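Local coordinates for protein decapping nuclease RAI1 (Scheffersomyces stipitis, PDB 5BTO) that removes the entire NAD moiety from the 5' end of NAD-capped RNAs, using a divalent metal cation, and directly stabilises and stimulates the exoribonuclease RAT1, at residues 28-33 with 44-48; 87-91 with 387-391; 94-99 with 394-398; 103-107 with 397-401; 109-115 with 229-235. All coordinates share one frame; numbering follows the deposited sequence.

Contact 1 (28-33 with 44-48); sequences EIFAFA and QKIVK
The amide of Q44 hydrogen-bonds twice to the backbone of A31. OE1 takes the A31 N-H at 3.0 Å on a lone pair, in the carbonyl plane, and NE2 gives a hydrogen to A31 O at 2.8 Å in a nearly straight bond of 171°. Because the acceptor also lies in the plane of the Q44 amide, the two bonds fix how that group is turned. The chain gets there by bending at chi2 (-56°), which swings the amide back to the strand. NE2 also bonds to Y42 O. An alanine in place of Q44 would probably leave A31 N and O without these partners and loosen the first turn of the helix from the strand.

The strand is 27-34, near one side of the large mixed sheet of this PD-(D/E)XK nuclease; a classic beta bulge at I29 and F30, both facing V220 of the next strand, lies just before A31. Segment 44-48, on helix 44-50, crosses segment 28-33 at 63°.

One charge pair joins the two. K48 NZ meets the syn lone pair of E28 OE2 at 2.6 Å, the side chains coming from opposite directions. Y217 OH is a second partner of K48 NZ, and E28 OE1 is held by Y254 and S219.

The apolar part belongs to V47: CG1 rests 4.1 Å from A31 CB, while CG2 lies against F32 CA and the A33 backbone N.

Contact 2 (87-91 with 387-391); sequences MKCLL and GEMLT
M87, K88 and L91 on one side of a helix meet the turn that runs from G387 to T391. M389 O is hemmed in by carbon: M87 CG approaches it to 3.3 Å and L91 CD1 to 3.2 Å, and this buried carbonyl has no polar partner in the model. Beside it, M87 CG also lies 4.1 Å from M389 CG. K88 supplies a direct polar link. Its chain runs extended until chi4 (59°), where the bend turns NZ onto E388 O at 3.1 Å, with the donor tilted 30° from the carbonyl plane. K88 crosses T391 at a slant, the T391 methyl CG2 lying 3.9 Å from K88 CG.

E388 O has a second donor, a water that also accepts from M87 N, 3.0 Å away, and so ties the first turn of helix 87-101 to the end of helix 378-388. One shell further out, T391 OG1 caps F394 N at the start of the next helix, with T391 CG2 left to face K88. The carboxylate of E388 points elsewhere, to R383 and to the backbone N of E149. Toward the sheet, M389 lies on F144 and N146 and L390 on L137 and Y139, all of the central sheet. The contact thus joins a helix start to the short link between helices 378-388 and 392-400, where T391 is the N-cap of the second, on the same sheet of the PD-(D/E)XK nuclease fold.

Contact 3 (94-99 with 394-398); sequences LTKYEQ and FKQWR
E98 and W397 meet where helices 87-101 and 392-400 pack side by side next to the large sheet of the nuclease fold, segments 94-99 and 394-398 running the same way at 21°. The tight part centres on the E98 carboxylate. OE1 accepts from W397 NE1 at 2.8 Å on its anti lone pair and from R398 NE at 2.8 Å on its syn one. OE2 takes R398 NH2, so the guanidinium grips the acid side-on, the two planes 30° apart, and V107 N adds a further bond to OE2. F394 CZ sits 3.4 Å above the centre of the same guanidinium, whose NH1 is paired with D140.

Toward solvent the contact is carried by carbon over the indole. W397 CG lies anti to the backbone N (chi1 160°), which sends the ring toward helix 87-101. Q99 CG lies 3.5 Å from the centroid of its six-membered ring, a CH-pi contact, with the Q99 amide nearly perpendicular. T95 CG2 covers the five-membered ring from the same face. A leucine in place of W397 would probably leave E98 OE1 short of one donor and strip Q99 and T95 of their flat support. T95 OG1, bonded to L91 O, meets the F394 ring edge in plane, 3.3 Å from CD1.

Contact 4 (103-107 with 397-401); sequences NGEKV and WRESI
K106 and R398 meet with their side chains at about a right angle. K106 CB sits 3.4 Å above the guanidinium plane, over its centre, on the face opposite the one covered by F394 CZ. Beyond CB the K106 chain runs extended past NH1 and away from the group; CG lies between the backbone N and the carbonyl carbon (chi1 73°), which sets this course, and NZ ends on D140 O. The two positive ends stay 5.6 Å apart, K106 NZ to R398 NH1, and D140, a salt-bridge partner of R398 NH1, probably eases their proximity.

The indole of W397 is met at its rim: G104 CA comes in near the ring plane, 3.7 Å from CH2. G104 adopts positive phi, a backbone shape that favours glycine. On one face of the same indole, I401 CD1 lies 3.5 Å above the plane, offset toward the rim. I401 in turn wraps the G104 carbonyl, with CG1, CG2 and CD1 all about equally near G104 O, and its CG2 reaches E105 OE1 at 3.7 Å. A water links the two segments, donating to I401 O and, weakly, to E105 OE2.

The segment 103-107 is the connection leaving helix 87-101 for strand 111-114. G104 is bonded by its backbone to E98, and the connection lies against the last turn of helix 392-400, with the V107 side chain against L94.

Contact 5 (109-115 with 229-235); sequences VDIITYR and KMLLAGE
R115 reaches along the neighbouring strand to the carbonyl of E235. Its CB lies 3.5 Å from A233 O, the carbonyl that also accepts R115 N. CG, anti to the backbone N (chi1 162°), leads the chain along that strand, and the bend at chi3 (74°) brings the guanidinium over G234, whose CA is 3.7 Å above its plane, offset toward the rim. A CB on G234 would collide with NH1. At the tip NH1 and NH2 both hold E235 O, end-on and close to the guanidinium plane, at 2.6 and 3.0 Å. Y114, R115 and E235 all belong to the substrate-binding site; the grip is consistent with holding the start of helix 115-123 against the end of strand 228-235 there.

The two strands are parallel neighbours in the middle of the mixed sheet of the PD-(D/E)XK nuclease fold. T113 uses both its N and its O toward this neighbour, bonding to L231 O and A233 N, as L231 does in return with I111 O and T113 N, while I112 bonds to L143 and I145 of strand 142-147 on the other side.

On one face I111 and M230 lie side by side against helix 333-350, and T113 CG2 packs tightly on L232 CD2 at 3.5 Å. The other face carries I112, L231, A233 and Y114 against helix 87-101. At the start, D110 OD2 accepts K229 N at 2.9 Å, while K229 O receives both D110 N and I111 N.

Overall arrangement
Helix 87-101 ties the set together: contact 2 uses its first turns and contact 3 its later ones, with centres about 11 Å apart, and contact 4 follows on the connection just beyond, sharing W397 and R398 with contact 3, their centres about 6 Å apart. Contact 5 supplies the sheet on which the helix packs; L94 CD1 lies 3.7 Å from L231 CD2, and L90 rests on Y114 and A233. The strand of contact 1 belongs to that sheet and meets the helix through F30 on Y97 and F32 on C89. The substrate-binding residues Y114, R115 and E235 sit in contact 5; F32 CZ approaches Y114 OH to 4.0 Å, whereas contact 4 lies away from the site.

Contact 1 (28-33 with 44-48)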
# COMPACT_ATOMS: atom_id res chain seq x y z
N GLU A 28 -29.16 7.90 12.73
CA GLU A 28 -29.96 8.49 11.66
C GLU A 28 -30.25 9.95 11.98
O GLU A 28 -30.63 10.29 13.12
CB GLU A 28 -31.29 7.75 11.48
CG GLU A 28 -32.13 8.33 10.34
CD GLU A 28 -33.44 7.57 10.12
OE1 GLU A 28 -33.40 6.43 9.58
OE2 GLU A 28 -34.49 8.13 10.46
N ILE A 29 -30.12 10.80 10.97
CA ILE A 29 -30.50 12.21 11.16
C ILE A 29 -31.68 12.64 10.29
O ILE A 29 -32.40 13.57 10.64
CB ILE A 29 -29.31 13.19 10.99
CG1 ILE A 29 -28.54 12.91 9.70
CG2 ILE A 29 -28.39 13.10 12.19
CD1 ILE A 29 -27.67 14.10 9.24
N PHE A 30 -31.88 11.97 9.16
CA PHE A 30 -33.08 12.20 8.34
C PHE A 30 -33.31 11.03 7.39
O PHE A 30 -32.46 10.16 7.26
CB PHE A 30 -33.05 13.55 7.59
CG PHE A 30 -31.89 13.72 6.63
CD1 PHE A 30 -30.68 14.26 7.05
CD2 PHE A 30 -32.03 13.40 5.28
CE1 PHE A 30 -29.62 14.44 6.17
CE2 PHE A 30 -30.96 13.59 4.37
CZ PHE A 30 -29.77 14.12 4.83
N ALA A 31 -34.47 11.02 6.73
CA ALA A 31 -34.75 9.99 5.75
C ALA A 31 -35.46 10.61 4.56
O ALA A 31 -35.97 11.72 4.65
CB ALA A 31 -35.61 8.87 6.37
N PHE A 32 -35.45 9.90 3.44
CA PHE A 32 -36.31 10.26 2.32
C PHE A 32 -36.73 8.99 1.59
O PHE A 32 -36.26 7.91 1.93
CB PHE A 32 -35.66 11.31 1.39
CG PHE A 32 -34.41 10.85 0.67
CD1 PHE A 32 -33.17 10.89 1.30
CD2 PHE A 32 -34.47 10.45 -0.66
CE1 PHE A 32 -32.02 10.50 0.62
CE2 PHE A 32 -33.32 10.06 -1.35
CZ PHE A 32 -32.09 10.09 -0.71
N ALA A 33 -37.65 9.11 0.64
CA ALA A 33 -38.13 7.92 -0.04
C ALA A 33 -38.39 8.17 -1.52
O ALA A 33 -38.52 9.31 -1.95
CB ALA A 33 -39.40 7.38 0.65
N GLN A 44 -40.55 14.42 6.68
CA GLN A 44 -40.18 13.35 7.60
C GLN A 44 -41.38 12.57 8.11
O GLN A 44 -41.33 11.34 8.20
CB GLN A 44 -39.36 13.89 8.78
CG GLN A 44 -38.04 14.51 8.37
CD GLN A 44 -37.18 13.54 7.58
OE1 GLN A 44 -36.52 12.67 8.14
NE2 GLN A 44 -37.21 13.67 6.26
N LYS A 45 -42.46 13.27 8.44
CA LYS A 45 -43.64 12.58 8.94
C LYS A 45 -44.23 11.65 7.89
O LYS A 45 -44.52 10.49 8.18
CB LYS A 45 -44.69 13.58 9.42
CG LYS A 45 -45.86 12.90 10.11
CD LYS A 45 -46.71 13.92 10.85
CE LYS A 45 -47.66 13.23 11.82
NZ LYS A 45 -48.56 12.28 11.12
N ILE A 46 -44.40 12.16 6.68
CA ILE A 46 -44.93 11.37 5.57
C ILE A 46 -44.04 10.17 5.23
O ILE A 46 -44.53 9.07 5.01
CB ILE A 46 -45.15 12.24 4.31
CG1 ILE A 46 -46.20 13.32 4.59
CG2 ILE A 46 -45.58 11.37 3.14
CD1 ILE A 46 -46.53 14.18 3.39
N VAL A 47 -42.73 10.39 5.17
CA VAL A 47 -41.81 9.30 4.89
C VAL A 47 -41.96 8.18 5.92
O VAL A 47 -42.05 7.01 5.57
CB VAL A 47 -40.34 9.77 4.84
CG1 VAL A 47 -39.40 8.58 4.82
CG2 VAL A 47 -40.12 10.63 3.60
N LYS A 48 -41.98 8.56 7.19
CA LYS A 48 -42.07 7.60 8.28
C LYS A 48 -43.44 6.91 8.35
O LYS A 48 -43.53 5.73 8.66
CB LYS A 48 -41.75 8.27 9.62
CG LYS A 48 -40.33 8.81 9.71
CD LYS A 48 -39.35 7.71 10.06
CE LYS A 48 -37.90 8.19 9.92
NZ LYS A 48 -36.97 7.23 10.55

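Contact 2 (87-91 with 387-391)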
# COMPACT_ATOMS: atom_id res chain seq x y z
N MET A 87 -26.96 12.02 -6.45
CA MET A 87 -26.58 12.98 -5.42
C MET A 87 -27.64 14.09 -5.30
O MET A 87 -27.77 14.70 -4.25
CB MET A 87 -25.19 13.56 -5.71
CG MET A 87 -24.64 14.51 -4.64
SD MET A 87 -24.39 13.79 -3.00
CE MET A 87 -23.28 12.43 -3.37
N LYS A 88 -28.40 14.32 -6.37
CA LYS A 88 -29.37 15.41 -6.39
C LYS A 88 -30.44 15.25 -5.31
O LYS A 88 -30.73 16.19 -4.56
CB LYS A 88 -30.05 15.50 -7.76
CG LYS A 88 -29.10 15.73 -8.91
CD LYS A 88 -29.84 15.72 -10.24
CE LYS A 88 -28.90 15.98 -11.40
NZ LYS A 88 -27.81 14.97 -11.48
N CYS A 89 -31.03 14.07 -5.23
CA CYS A 89 -32.06 13.83 -4.22
C CYS A 89 -31.48 13.85 -2.81
O CYS A 89 -32.10 14.38 -1.88
CB CYS A 89 -32.87 12.54 -4.50
SG CYS A 89 -31.93 11.00 -4.67
N LEU A 90 -30.29 13.27 -2.64
CA LEU A 90 -29.61 13.34 -1.35
C LEU A 90 -29.39 14.80 -0.93
O LEU A 90 -29.65 15.17 0.22
CB LEU A 90 -28.27 12.57 -1.40
CG LEU A 90 -27.41 12.63 -0.14
CD1 LEU A 90 -28.23 12.25 1.10
CD2 LEU A 90 -26.17 11.72 -0.28
N LEU A 91 -28.92 15.63 -1.86
CA LEU A 91 -28.71 17.04 -1.52
C LEU A 91 -30.01 17.77 -1.24
O LEU A 91 -30.05 18.67 -0.41
CB LEU A 91 -27.94 17.76 -2.63
CG LEU A 91 -26.53 17.21 -2.80
CD1 LEU A 91 -25.80 17.98 -3.88
CD2 LEU A 91 -25.78 17.27 -1.48
N GLY A 387 -24.50 20.57 -11.92
CA GLY A 387 -25.65 19.76 -12.26
C GLY A 387 -25.61 18.30 -11.85
O GLY A 387 -26.53 17.81 -11.20
N GLU A 388 -24.56 17.58 -12.24
CA GLU A 388 -24.52 16.14 -11.98
C GLU A 388 -24.36 15.78 -10.50
O GLU A 388 -25.07 14.91 -9.99
CB GLU A 388 -23.47 15.41 -12.83
CG GLU A 388 -23.32 13.93 -12.41
CD GLU A 388 -22.59 13.06 -13.43
OE1 GLU A 388 -22.58 13.42 -14.63
OE2 GLU A 388 -22.03 12.00 -13.03
N MET A 389 -23.43 16.44 -9.81
CA MET A 389 -23.20 16.19 -8.39
C MET A 389 -23.85 17.27 -7.52
O MET A 389 -24.79 17.00 -6.77
CB MET A 389 -21.70 16.12 -8.10
CG MET A 389 -21.33 15.87 -6.63
SD MET A 389 -20.76 14.20 -6.31
CE MET A 389 -19.64 14.01 -7.71
N LEU A 390 -23.35 18.50 -7.62
CA LEU A 390 -23.92 19.62 -6.88
C LEU A 390 -25.10 20.19 -7.65
O LEU A 390 -25.08 20.25 -8.89
CB LEU A 390 -22.87 20.71 -6.66
CG LEU A 390 -21.60 20.31 -5.91
CD1 LEU A 390 -20.65 21.49 -5.76
CD2 LEU A 390 -21.92 19.68 -4.56
N THR A 391 -26.14 20.59 -6.92
CA THR A 391 -27.30 21.22 -7.55
C THR A 391 -27.27 22.72 -7.28
O THR A 391 -26.64 23.18 -6.33
CB THR A 391 -28.61 20.66 -6.99
OG1 THR A 391 -28.74 21.05 -5.62
CG2 THR A 391 -28.61 19.13 -7.08
O HOH W 1 -25.49 12.43 -9.05

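Contact 3 (94-99 with 394-398)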
# COMPACT_ATOMS: atom_id res chain seq x y z
N LEU A 94 -30.80 16.77 2.25
CA LEU A 94 -29.83 17.35 3.18
C LEU A 94 -30.10 18.83 3.41
O LEU A 94 -30.00 19.34 4.53
CB LEU A 94 -28.39 17.16 2.66
CG LEU A 94 -27.29 17.81 3.48
CD1 LEU A 94 -27.23 17.27 4.91
CD2 LEU A 94 -25.94 17.60 2.77
N THR A 95 -30.46 19.53 2.34
CA THR A 95 -30.77 20.95 2.43
C THR A 95 -31.94 21.15 3.40
O THR A 95 -31.90 22.03 4.26
CB THR A 95 -31.11 21.53 1.06
OG1 THR A 95 -29.95 21.45 0.21
CG2 THR A 95 -31.53 23.00 1.18
N LYS A 96 -32.96 20.33 3.25
CA LYS A 96 -34.14 20.42 4.11
C LYS A 96 -33.76 20.18 5.56
O LYS A 96 -34.19 20.89 6.47
CB LYS A 96 -35.19 19.43 3.64
CG LYS A 96 -36.51 19.46 4.41
CD LYS A 96 -37.46 18.44 3.82
CE LYS A 96 -38.81 18.43 4.54
NZ LYS A 96 -39.48 19.77 4.47
N TYR A 97 -32.92 19.17 5.79
CA TYR A 97 -32.44 18.90 7.14
C TYR A 97 -31.66 20.08 7.74
O TYR A 97 -31.88 20.47 8.89
CB TYR A 97 -31.60 17.62 7.17
CG TYR A 97 -30.87 17.44 8.48
CD1 TYR A 97 -31.53 16.94 9.59
CD2 TYR A 97 -29.54 17.81 8.62
CE1 TYR A 97 -30.89 16.79 10.79
CE2 TYR A 97 -28.88 17.67 9.83
CZ TYR A 97 -29.58 17.16 10.91
OH TYR A 97 -28.96 17.01 12.13
N GLU A 98 -30.75 20.66 6.96
CA GLU A 98 -29.94 21.75 7.48
C GLU A 98 -30.79 22.96 7.84
O GLU A 98 -30.61 23.57 8.90
CB GLU A 98 -28.81 22.10 6.50
CG GLU A 98 -27.86 20.91 6.33
CD GLU A 98 -26.71 21.16 5.36
OE1 GLU A 98 -26.81 22.09 4.53
OE2 GLU A 98 -25.72 20.40 5.44
N GLN A 99 -31.74 23.27 6.98
CA GLN A 99 -32.68 24.38 7.20
C GLN A 99 -33.59 24.18 8.42
O GLN A 99 -33.84 25.11 9.18
CB GLN A 99 -33.56 24.55 5.97
CG GLN A 99 -32.82 25.11 4.78
CD GLN A 99 -33.62 24.98 3.50
OE1 GLN A 99 -34.61 24.26 3.45
NE2 GLN A 99 -33.19 25.70 2.46
N PHE A 394 -28.73 23.48 -3.83
CA PHE A 394 -27.87 23.20 -2.70
C PHE A 394 -26.77 24.26 -2.56
O PHE A 394 -26.48 24.72 -1.46
CB PHE A 394 -27.26 21.80 -2.86
CG PHE A 394 -26.29 21.43 -1.78
CD1 PHE A 394 -26.72 21.15 -0.49
CD2 PHE A 394 -24.93 21.32 -2.07
CE1 PHE A 394 -25.82 20.80 0.50
CE2 PHE A 394 -24.03 20.97 -1.09
CZ PHE A 394 -24.46 20.70 0.19
N LYS A 395 -26.16 24.65 -3.67
CA LYS A 395 -25.10 25.64 -3.62
C LYS A 395 -25.62 26.99 -3.12
O LYS A 395 -24.98 27.65 -2.30
CB LYS A 395 -24.43 25.81 -4.99
CG LYS A 395 -23.67 24.54 -5.42
CD LYS A 395 -22.89 24.75 -6.70
CE LYS A 395 -23.81 24.90 -7.91
NZ LYS A 395 -23.02 25.30 -9.13
N GLN A 396 -26.79 27.38 -3.61
CA GLN A 396 -27.38 28.64 -3.18
C GLN A 396 -27.64 28.62 -1.68
O GLN A 396 -27.37 29.59 -0.97
CB GLN A 396 -28.67 28.92 -3.96
CG GLN A 396 -29.23 30.31 -3.74
CD GLN A 396 -30.48 30.55 -4.56
OE1 GLN A 396 -31.59 30.51 -4.05
NE2 GLN A 396 -30.29 30.80 -5.85
N TRP A 397 -28.16 27.49 -1.19
CA TRP A 397 -28.38 27.34 0.24
C TRP A 397 -27.07 27.49 1.01
O TRP A 397 -26.99 28.28 1.94
CB TRP A 397 -29.06 26.00 0.56
CG TRP A 397 -28.89 25.56 1.98
CD1 TRP A 397 -28.25 24.43 2.42
CD2 TRP A 397 -29.36 26.23 3.15
NE1 TRP A 397 -28.29 24.37 3.79
CE2 TRP A 397 -28.97 25.46 4.26
CE3 TRP A 397 -30.08 27.41 3.37
CZ2 TRP A 397 -29.26 25.82 5.57
CZ3 TRP A 397 -30.37 27.77 4.68
CH2 TRP A 397 -29.97 26.98 5.76
N ARG A 398 -26.05 26.72 0.65
CA ARG A 398 -24.81 26.76 1.41
C ARG A 398 -24.14 28.14 1.36
O ARG A 398 -23.56 28.59 2.34
CB ARG A 398 -23.84 25.66 0.93
CG ARG A 398 -24.30 24.27 1.33
CD ARG A 398 -24.28 24.11 2.84
NE ARG A 398 -24.38 22.70 3.23
CZ ARG A 398 -23.37 21.84 3.20
NH1 ARG A 398 -22.17 22.23 2.79
NH2 ARG A 398 -23.57 20.57 3.56

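Contact 4 (103-107 with 397-401)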
# COMPACT_ATOMS: atom_id res chain seq x y z
N ASN A 103 -30.46 24.14 12.62
CA ASN A 103 -30.34 25.56 12.92
C ASN A 103 -29.69 26.36 11.80
O ASN A 103 -29.00 27.35 12.05
CB ASN A 103 -29.61 25.78 14.25
CG ASN A 103 -29.54 27.24 14.64
OD1 ASN A 103 -30.57 27.88 14.90
ND2 ASN A 103 -28.33 27.79 14.68
N GLY A 104 -29.92 25.92 10.57
CA GLY A 104 -29.45 26.63 9.40
C GLY A 104 -27.95 26.56 9.19
O GLY A 104 -27.37 27.42 8.52
N GLU A 105 -27.32 25.54 9.76
CA GLU A 105 -25.90 25.32 9.56
C GLU A 105 -25.67 24.03 8.77
O GLU A 105 -26.51 23.13 8.77
CB GLU A 105 -25.14 25.29 10.89
CG GLU A 105 -25.38 26.49 11.82
CD GLU A 105 -24.63 27.76 11.41
OE1 GLU A 105 -23.76 27.69 10.51
OE2 GLU A 105 -24.91 28.83 11.99
N LYS A 106 -24.53 23.95 8.10
CA LYS A 106 -24.20 22.75 7.33
C LYS A 106 -23.97 21.57 8.28
O LYS A 106 -23.50 21.76 9.40
CB LYS A 106 -22.97 22.98 6.45
CG LYS A 106 -21.64 23.06 7.19
CD LYS A 106 -20.49 23.40 6.25
CE LYS A 106 -19.17 23.49 7.01
NZ LYS A 106 -18.05 23.96 6.14
N VAL A 107 -24.30 20.37 7.81
CA VAL A 107 -24.10 19.17 8.61
C VAL A 107 -22.61 19.02 8.94
O VAL A 107 -21.74 19.31 8.10
CB VAL A 107 -24.64 17.91 7.88
CG1 VAL A 107 -23.89 17.69 6.57
CG2 VAL A 107 -24.52 16.66 8.76
N TRP A 397 -28.16 27.49 -1.19
CA TRP A 397 -28.38 27.34 0.24
C TRP A 397 -27.07 27.49 1.01
O TRP A 397 -26.99 28.28 1.94
CB TRP A 397 -29.06 26.00 0.56
CG TRP A 397 -28.89 25.56 1.98
CD1 TRP A 397 -28.25 24.43 2.42
CD2 TRP A 397 -29.36 26.23 3.15
NE1 TRP A 397 -28.29 24.37 3.79
CE2 TRP A 397 -28.97 25.46 4.26
CE3 TRP A 397 -30.08 27.41 3.37
CZ2 TRP A 397 -29.26 25.82 5.57
CZ3 TRP A 397 -30.37 27.77 4.68
CH2 TRP A 397 -29.97 26.98 5.76
N ARG A 398 -26.05 26.72 0.65
CA ARG A 398 -24.81 26.76 1.41
C ARG A 398 -24.14 28.14 1.36
O ARG A 398 -23.56 28.59 2.34
CB ARG A 398 -23.84 25.66 0.93
CG ARG A 398 -24.30 24.27 1.33
CD ARG A 398 -24.28 24.11 2.84
NE ARG A 398 -24.38 22.70 3.23
CZ ARG A 398 -23.37 21.84 3.20
NH1 ARG A 398 -22.17 22.23 2.79
NH2 ARG A 398 -23.57 20.57 3.56
N GLU A 399 -24.25 28.80 0.22
CA GLU A 399 -23.75 30.17 0.08
C GLU A 399 -24.43 31.12 1.05
O GLU A 399 -23.80 32.02 1.60
CB GLU A 399 -23.96 30.67 -1.35
CG GLU A 399 -23.01 30.07 -2.39
CD GLU A 399 -23.47 30.32 -3.81
OE1 GLU A 399 -24.43 31.10 -3.98
OE2 GLU A 399 -22.89 29.74 -4.74
N SER A 400 -25.72 30.90 1.26
CA SER A 400 -26.52 31.85 2.05
C SER A 400 -26.21 31.77 3.54
O SER A 400 -26.53 32.68 4.30
CB SER A 400 -28.01 31.62 1.81
OG SER A 400 -28.49 30.48 2.54
N ILE A 401 -25.61 30.66 3.97
CA ILE A 401 -25.25 30.47 5.36
C ILE A 401 -24.12 31.40 5.77
O ILE A 401 -24.02 31.81 6.94
CB ILE A 401 -24.81 29.02 5.62
CG1 ILE A 401 -25.93 28.05 5.23
CG2 ILE A 401 -24.37 28.84 7.07
CD1 ILE A 401 -25.58 26.57 5.47
O HOH W 2 -25.53 31.30 9.60

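Contact 5 (109-115 with 229-235)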
# COMPACT_ATOMS: atom_id res chain seq x y z
N VAL A 109 -19.92 17.04 9.00
CA VAL A 109 -19.17 15.88 8.52
C VAL A 109 -18.11 16.29 7.52
O VAL A 109 -18.12 17.42 7.01
CB VAL A 109 -20.08 14.82 7.86
CG1 VAL A 109 -21.14 14.32 8.84
CG2 VAL A 109 -20.73 15.37 6.59
N ASP A 110 -17.20 15.36 7.23
CA ASP A 110 -16.13 15.58 6.26
C ASP A 110 -16.51 15.06 4.88
O ASP A 110 -16.07 15.59 3.86
CB ASP A 110 -14.86 14.87 6.71
CG ASP A 110 -14.36 15.36 8.05
OD1 ASP A 110 -14.03 16.56 8.14
OD2 ASP A 110 -14.30 14.56 9.01
N ILE A 111 -17.32 13.99 4.86
CA ILE A 111 -17.65 13.32 3.61
C ILE A 111 -19.16 13.05 3.53
O ILE A 111 -19.77 12.66 4.51
CB ILE A 111 -16.91 11.96 3.49
CG1 ILE A 111 -15.39 12.16 3.45
CG2 ILE A 111 -17.37 11.19 2.24
CD1 ILE A 111 -14.63 10.85 3.65
N ILE A 112 -19.73 13.27 2.35
CA ILE A 112 -21.16 13.03 2.12
C ILE A 112 -21.28 12.07 0.93
O ILE A 112 -20.79 12.37 -0.15
CB ILE A 112 -21.89 14.36 1.80
CG1 ILE A 112 -21.91 15.25 3.05
CG2 ILE A 112 -23.31 14.11 1.26
CD1 ILE A 112 -22.23 16.72 2.78
N THR A 113 -21.91 10.91 1.13
CA THR A 113 -21.94 9.92 0.07
C THR A 113 -23.00 8.86 0.31
O THR A 113 -23.81 8.99 1.23
CB THR A 113 -20.54 9.26 -0.08
OG1 THR A 113 -20.48 8.47 -1.28
CG2 THR A 113 -20.22 8.39 1.13
N TYR A 114 -23.00 7.83 -0.53
CA TYR A 114 -23.94 6.72 -0.40
C TYR A 114 -23.26 5.47 0.18
O TYR A 114 -22.12 5.15 -0.14
CB TYR A 114 -24.55 6.37 -1.76
CG TYR A 114 -25.75 7.20 -2.15
CD1 TYR A 114 -27.02 6.89 -1.67
CD2 TYR A 114 -25.62 8.29 -3.00
CE1 TYR A 114 -28.12 7.65 -2.02
CE2 TYR A 114 -26.73 9.06 -3.35
CZ TYR A 114 -27.97 8.73 -2.86
OH TYR A 114 -29.08 9.48 -3.20
N ARG A 115 -24.02 4.73 0.98
CA ARG A 115 -23.53 3.51 1.61
C ARG A 115 -22.99 2.51 0.61
O ARG A 115 -21.98 1.87 0.86
CB ARG A 115 -24.65 2.83 2.40
CG ARG A 115 -24.37 1.35 2.71
CD ARG A 115 -25.61 0.57 3.13
NE ARG A 115 -26.52 0.27 2.03
CZ ARG A 115 -27.84 0.19 2.17
NH1 ARG A 115 -28.40 0.38 3.36
NH2 ARG A 115 -28.61 -0.09 1.12
N LYS A 229 -15.48 12.07 9.81
CA LYS A 229 -16.92 12.09 10.04
C LYS A 229 -17.61 11.98 8.68
O LYS A 229 -17.22 12.63 7.72
CB LYS A 229 -17.34 13.38 10.73
CG LYS A 229 -16.72 13.60 12.09
CD LYS A 229 -17.25 14.89 12.72
CE LYS A 229 -16.64 15.15 14.08
NZ LYS A 229 -15.18 15.45 13.98
N MET A 230 -18.64 11.13 8.59
CA MET A 230 -19.27 10.87 7.30
C MET A 230 -20.79 10.87 7.40
O MET A 230 -21.36 10.45 8.40
CB MET A 230 -18.77 9.53 6.74
CG MET A 230 -17.25 9.50 6.60
SD MET A 230 -16.59 7.89 6.11
CE MET A 230 -17.08 7.84 4.40
N LEU A 231 -21.42 11.35 6.34
CA LEU A 231 -22.87 11.24 6.18
C LEU A 231 -23.08 10.16 5.13
O LEU A 231 -22.51 10.25 4.02
CB LEU A 231 -23.45 12.58 5.71
CG LEU A 231 -24.97 12.74 5.74
CD1 LEU A 231 -25.48 12.76 7.18
CD2 LEU A 231 -25.44 13.99 5.03
N LEU A 232 -23.83 9.11 5.47
CA LEU A 232 -24.08 8.03 4.51
C LEU A 232 -25.57 7.83 4.28
O LEU A 232 -26.34 7.69 5.24
CB LEU A 232 -23.53 6.69 5.02
CG LEU A 232 -22.05 6.46 5.28
CD1 LEU A 232 -21.81 4.98 5.60
CD2 LEU A 232 -21.28 6.89 4.06
N ALA A 233 -25.97 7.79 3.02
CA ALA A 233 -27.36 7.49 2.68
C ALA A 233 -27.47 6.02 2.23
O ALA A 233 -26.64 5.54 1.45
CB ALA A 233 -27.84 8.41 1.57
N GLY A 234 -28.47 5.31 2.74
CA GLY A 234 -28.64 3.92 2.38
C GLY A 234 -30.07 3.43 2.42
O GLY A 234 -30.81 3.76 3.35
N GLU A 235 -30.46 2.64 1.43
CA GLU A 235 -31.78 2.01 1.45
C GLU A 235 -31.90 1.03 2.61
O GLU A 235 -30.96 0.28 2.92
CB GLU A 235 -32.10 1.28 0.14
CG GLU A 235 -33.55 0.76 0.11
CD GLU A 235 -33.93 0.05 -1.17
OE1 GLU A 235 -33.08 -0.04 -2.08
OE2 GLU A 235 -35.09 -0.42 -1.27